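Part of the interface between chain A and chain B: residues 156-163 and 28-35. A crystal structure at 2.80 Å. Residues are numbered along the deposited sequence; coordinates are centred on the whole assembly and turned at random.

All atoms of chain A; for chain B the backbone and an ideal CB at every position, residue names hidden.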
# COMPACT_ATOMS: atom_id res chain seq x y z
N ASP A 156 -5.51 30.25 9.72
CA ASP A 156 -6.01 29.68 10.95
C ASP A 156 -6.73 30.69 11.84
O ASP A 156 -6.16 31.22 12.79
CB ASP A 156 -4.84 29.02 11.67
CG ASP A 156 -5.26 27.82 12.45
OD1 ASP A 156 -6.36 27.32 12.18
OD2 ASP A 156 -4.51 27.38 13.33
N ILE A 157 -8.01 30.93 11.53
CA ILE A 157 -8.80 31.88 12.30
C ILE A 157 -9.36 31.31 13.59
O ILE A 157 -10.25 30.46 13.57
CB ILE A 157 -9.94 32.45 11.47
CG1 ILE A 157 -9.36 33.29 10.34
CG2 ILE A 157 -10.86 33.28 12.35
CD1 ILE A 157 -10.41 33.94 9.48
N VAL A 158 -8.87 31.83 14.71
CA VAL A 158 -9.29 31.37 16.02
C VAL A 158 -10.33 32.27 16.69
O VAL A 158 -10.94 31.90 17.70
CB VAL A 158 -8.05 31.20 16.92
CG1 VAL A 158 -8.46 30.78 18.32
CG2 VAL A 158 -7.15 30.15 16.31
N TYR A 159 -10.54 33.46 16.12
CA TYR A 159 -11.53 34.41 16.64
C TYR A 159 -11.75 35.54 15.66
O TYR A 159 -10.83 35.99 14.98
CB TYR A 159 -11.07 35.02 17.96
CG TYR A 159 -11.95 36.17 18.44
CD1 TYR A 159 -13.12 35.93 19.16
CD2 TYR A 159 -11.62 37.49 18.14
CE1 TYR A 159 -13.94 36.97 19.58
CE2 TYR A 159 -12.43 38.54 18.55
CZ TYR A 159 -13.59 38.27 19.27
OH TYR A 159 -14.41 39.31 19.68
N GLN A 160 -12.98 36.01 15.58
CA GLN A 160 -13.29 37.10 14.69
C GLN A 160 -14.55 37.83 15.07
O GLN A 160 -15.62 37.26 15.04
CB GLN A 160 -13.44 36.60 13.26
CG GLN A 160 -13.70 37.74 12.26
CD GLN A 160 -13.78 37.28 10.81
OE1 GLN A 160 -14.84 36.88 10.33
NE2 GLN A 160 -12.66 37.32 10.12
N ASP A 161 -14.42 39.08 15.48
CA ASP A 161 -15.60 39.88 15.76
C ASP A 161 -15.58 40.88 14.60
O ASP A 161 -14.77 40.74 13.68
CB ASP A 161 -15.51 40.56 17.12
CG ASP A 161 -14.33 41.48 17.23
OD1 ASP A 161 -14.11 42.29 16.30
OD2 ASP A 161 -13.63 41.39 18.27
N SER A 162 -16.42 41.90 14.63
CA SER A 162 -16.46 42.83 13.50
C SER A 162 -15.23 43.69 13.24
O SER A 162 -15.07 44.20 12.13
CB SER A 162 -17.68 43.73 13.61
OG SER A 162 -17.64 44.44 14.83
N TYR A 163 -14.35 43.84 14.22
CA TYR A 163 -13.19 44.67 14.02
C TYR A 163 -11.88 43.93 13.97
O TYR A 163 -11.02 44.25 13.16
CB TYR A 163 -13.10 45.75 15.10
CG TYR A 163 -14.17 46.81 14.99
CD1 TYR A 163 -15.26 46.82 15.87
CD2 TYR A 163 -14.13 47.77 13.97
CE1 TYR A 163 -16.29 47.76 15.74
CE2 TYR A 163 -15.15 48.71 13.83
CZ TYR A 163 -16.23 48.69 14.72
OH TYR A 163 -17.26 49.59 14.57
N UNK B 28 -16.89 27.39 8.81
CA UNK B 28 -16.16 27.18 10.06
C UNK B 28 -15.92 28.50 10.78
O UNK B 28 -16.06 28.59 12.00
CB UNK B 28 -14.83 26.48 9.79
N UNK B 29 -15.57 29.51 10.01
CA UNK B 29 -15.30 30.85 10.52
C UNK B 29 -16.52 31.56 11.11
O UNK B 29 -16.46 32.12 12.20
CB UNK B 29 -14.72 31.71 9.39
N UNK B 30 -17.64 31.54 10.40
CA UNK B 30 -18.79 32.24 10.94
C UNK B 30 -19.38 31.49 12.11
O UNK B 30 -20.13 32.08 12.90
CB UNK B 30 -19.85 32.45 9.86
N UNK B 31 -19.06 30.21 12.26
CA UNK B 31 -19.61 29.49 13.40
C UNK B 31 -18.86 29.89 14.66
O UNK B 31 -19.42 29.81 15.77
CB UNK B 31 -19.53 27.98 13.18
N UNK B 32 -17.62 30.35 14.51
CA UNK B 32 -16.85 30.75 15.68
C UNK B 32 -16.85 32.27 15.89
O UNK B 32 -16.56 32.75 16.98
CB UNK B 32 -15.41 30.24 15.55
N UNK B 33 -17.21 33.02 14.85
CA UNK B 33 -17.21 34.48 14.96
C UNK B 33 -18.25 35.03 15.91
O UNK B 33 -19.28 34.40 16.16
CB UNK B 33 -17.43 35.10 13.58
N UNK B 34 -17.96 36.21 16.45
CA UNK B 34 -18.86 36.91 17.36
C UNK B 34 -19.65 37.93 16.56
O UNK B 34 -19.11 38.94 16.12
CB UNK B 34 -18.09 37.58 18.50
N UNK B 35 -20.94 37.67 16.40
CA UNK B 35 -21.81 38.55 15.63
C UNK B 35 -22.90 39.15 16.49
O UNK B 35 -23.57 38.44 17.25
CB UNK B 35 -22.43 37.79 14.46

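Position 28 has helical backbone angles (-55/-42) and a CA-to-CB bond directed sideways, with no chain A atom within 5.5 Å of the ideal CB. The geometry sets little limit beyond helix compatibility. The residue is Q28(B), extended through chi1 and chi2 (both t), so that its end comes nearer to chain A, though NE2 of Q28(B) is still 5.8 Å from I157(A) O.

At position 29 (-67/-47) the CB points toward chain A, 4.9 Å from I157(A) CD1 and 5.3 Å from Q160(A) OE1. An aliphatic tip and an amide oxygen would suit a small or medium side chain: valine, threonine, alanine or serine. It is T29(B), chi1 m. Its CG2 lies 4.1 Å from I157(A) CD1 and 3.8 Å from Q160(A) OE1, so the methyl fills the gap, while OG1 is hydrogen-bonded elsewhere in the structure.

Positions 30 and 31 find nothing of chain A within 5.5 Å of their ideal CB atoms; 30 points away and 31 is out of reach. Many residues would do. M30(B) and L31(B) do not touch the stretch.

Position 32 points toward the strand, its ideal CB 5.2 Å from V158(A) O. A short or medium side chain such as alanine, serine, cysteine or valine would fit, with no hydrogen bond implied by that distance. C32(B) places SG 4.2 Å from I157(A) O and 4.4 Å from Y159(A) N, a packing contact along the strand backbone.

Position 33 is the most restricted. Its CA is 4.7 Å from Q160(A) CA, and the sideways ideal CB is already a tight 3.2 Å from Q160(A) O. Phi/psi of -67/154 is extended. A small residue is the natural reading: glycine, alanine or serine. A33(B) is found, its CB also 4.2 Å from Q160(A) CB.

The position 34 N donates to Q160(A) O at 2.9 Å (157°), a backbone bond open to any residue but proline. The CB points toward chain A, 4.2 Å from both D161(A) CB and Y159(A) OH. A long chain with an aliphatic stem suits this surface; the nearby carboxylate makes lysine or arginine plausible, though methionine or glutamine would also fit. K34(B) is extended, all four chi angles t; its CD packs 3.8 Å from Y159(A) OH and 4.1 Å from D161(A) CB. K34(B) NZ ends 5.9 Å from D161(A) OD2, too far for a salt bridge; separately, Y159(A) OH donates to D161(A) OD2 at 2.6 Å.

Position 35 is extended (-117/132) and points away, so beta-branched residues fit comfortably; V35(B) makes no contact.

Chain B 28-35: QTMLCAKV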
# COMPACT_ATOMS: atom_id res chain seq x y z
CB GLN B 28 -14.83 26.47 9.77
CG GLN B 28 -13.76 26.64 10.82
CD GLN B 28 -12.55 25.76 10.55
OE1 GLN B 28 -12.20 25.51 9.39
NE2 GLN B 28 -11.89 25.30 11.61
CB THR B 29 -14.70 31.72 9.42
OG1 THR B 29 -13.47 31.13 8.99
CG2 THR B 29 -14.43 33.12 9.91
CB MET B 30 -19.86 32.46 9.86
CG MET B 30 -20.87 31.37 9.75
SD MET B 30 -22.20 31.47 10.95
CE MET B 30 -23.34 30.35 10.19
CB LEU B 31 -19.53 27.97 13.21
CG LEU B 31 -20.60 27.29 12.34
CD1 LEU B 31 -20.38 25.78 12.35
CD2 LEU B 31 -21.98 27.64 12.86
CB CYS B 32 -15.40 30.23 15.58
SG CYS B 32 -14.14 31.34 14.81
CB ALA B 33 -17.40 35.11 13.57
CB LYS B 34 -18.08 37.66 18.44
CG LYS B 34 -18.95 38.65 19.17
CD LYS B 34 -18.15 39.60 20.05
CE LYS B 34 -19.08 40.50 20.84
NZ LYS B 34 -18.31 41.25 21.87
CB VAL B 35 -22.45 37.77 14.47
CG1 VAL B 35 -23.24 38.71 13.58
CG2 VAL B 35 -21.36 37.03 13.69
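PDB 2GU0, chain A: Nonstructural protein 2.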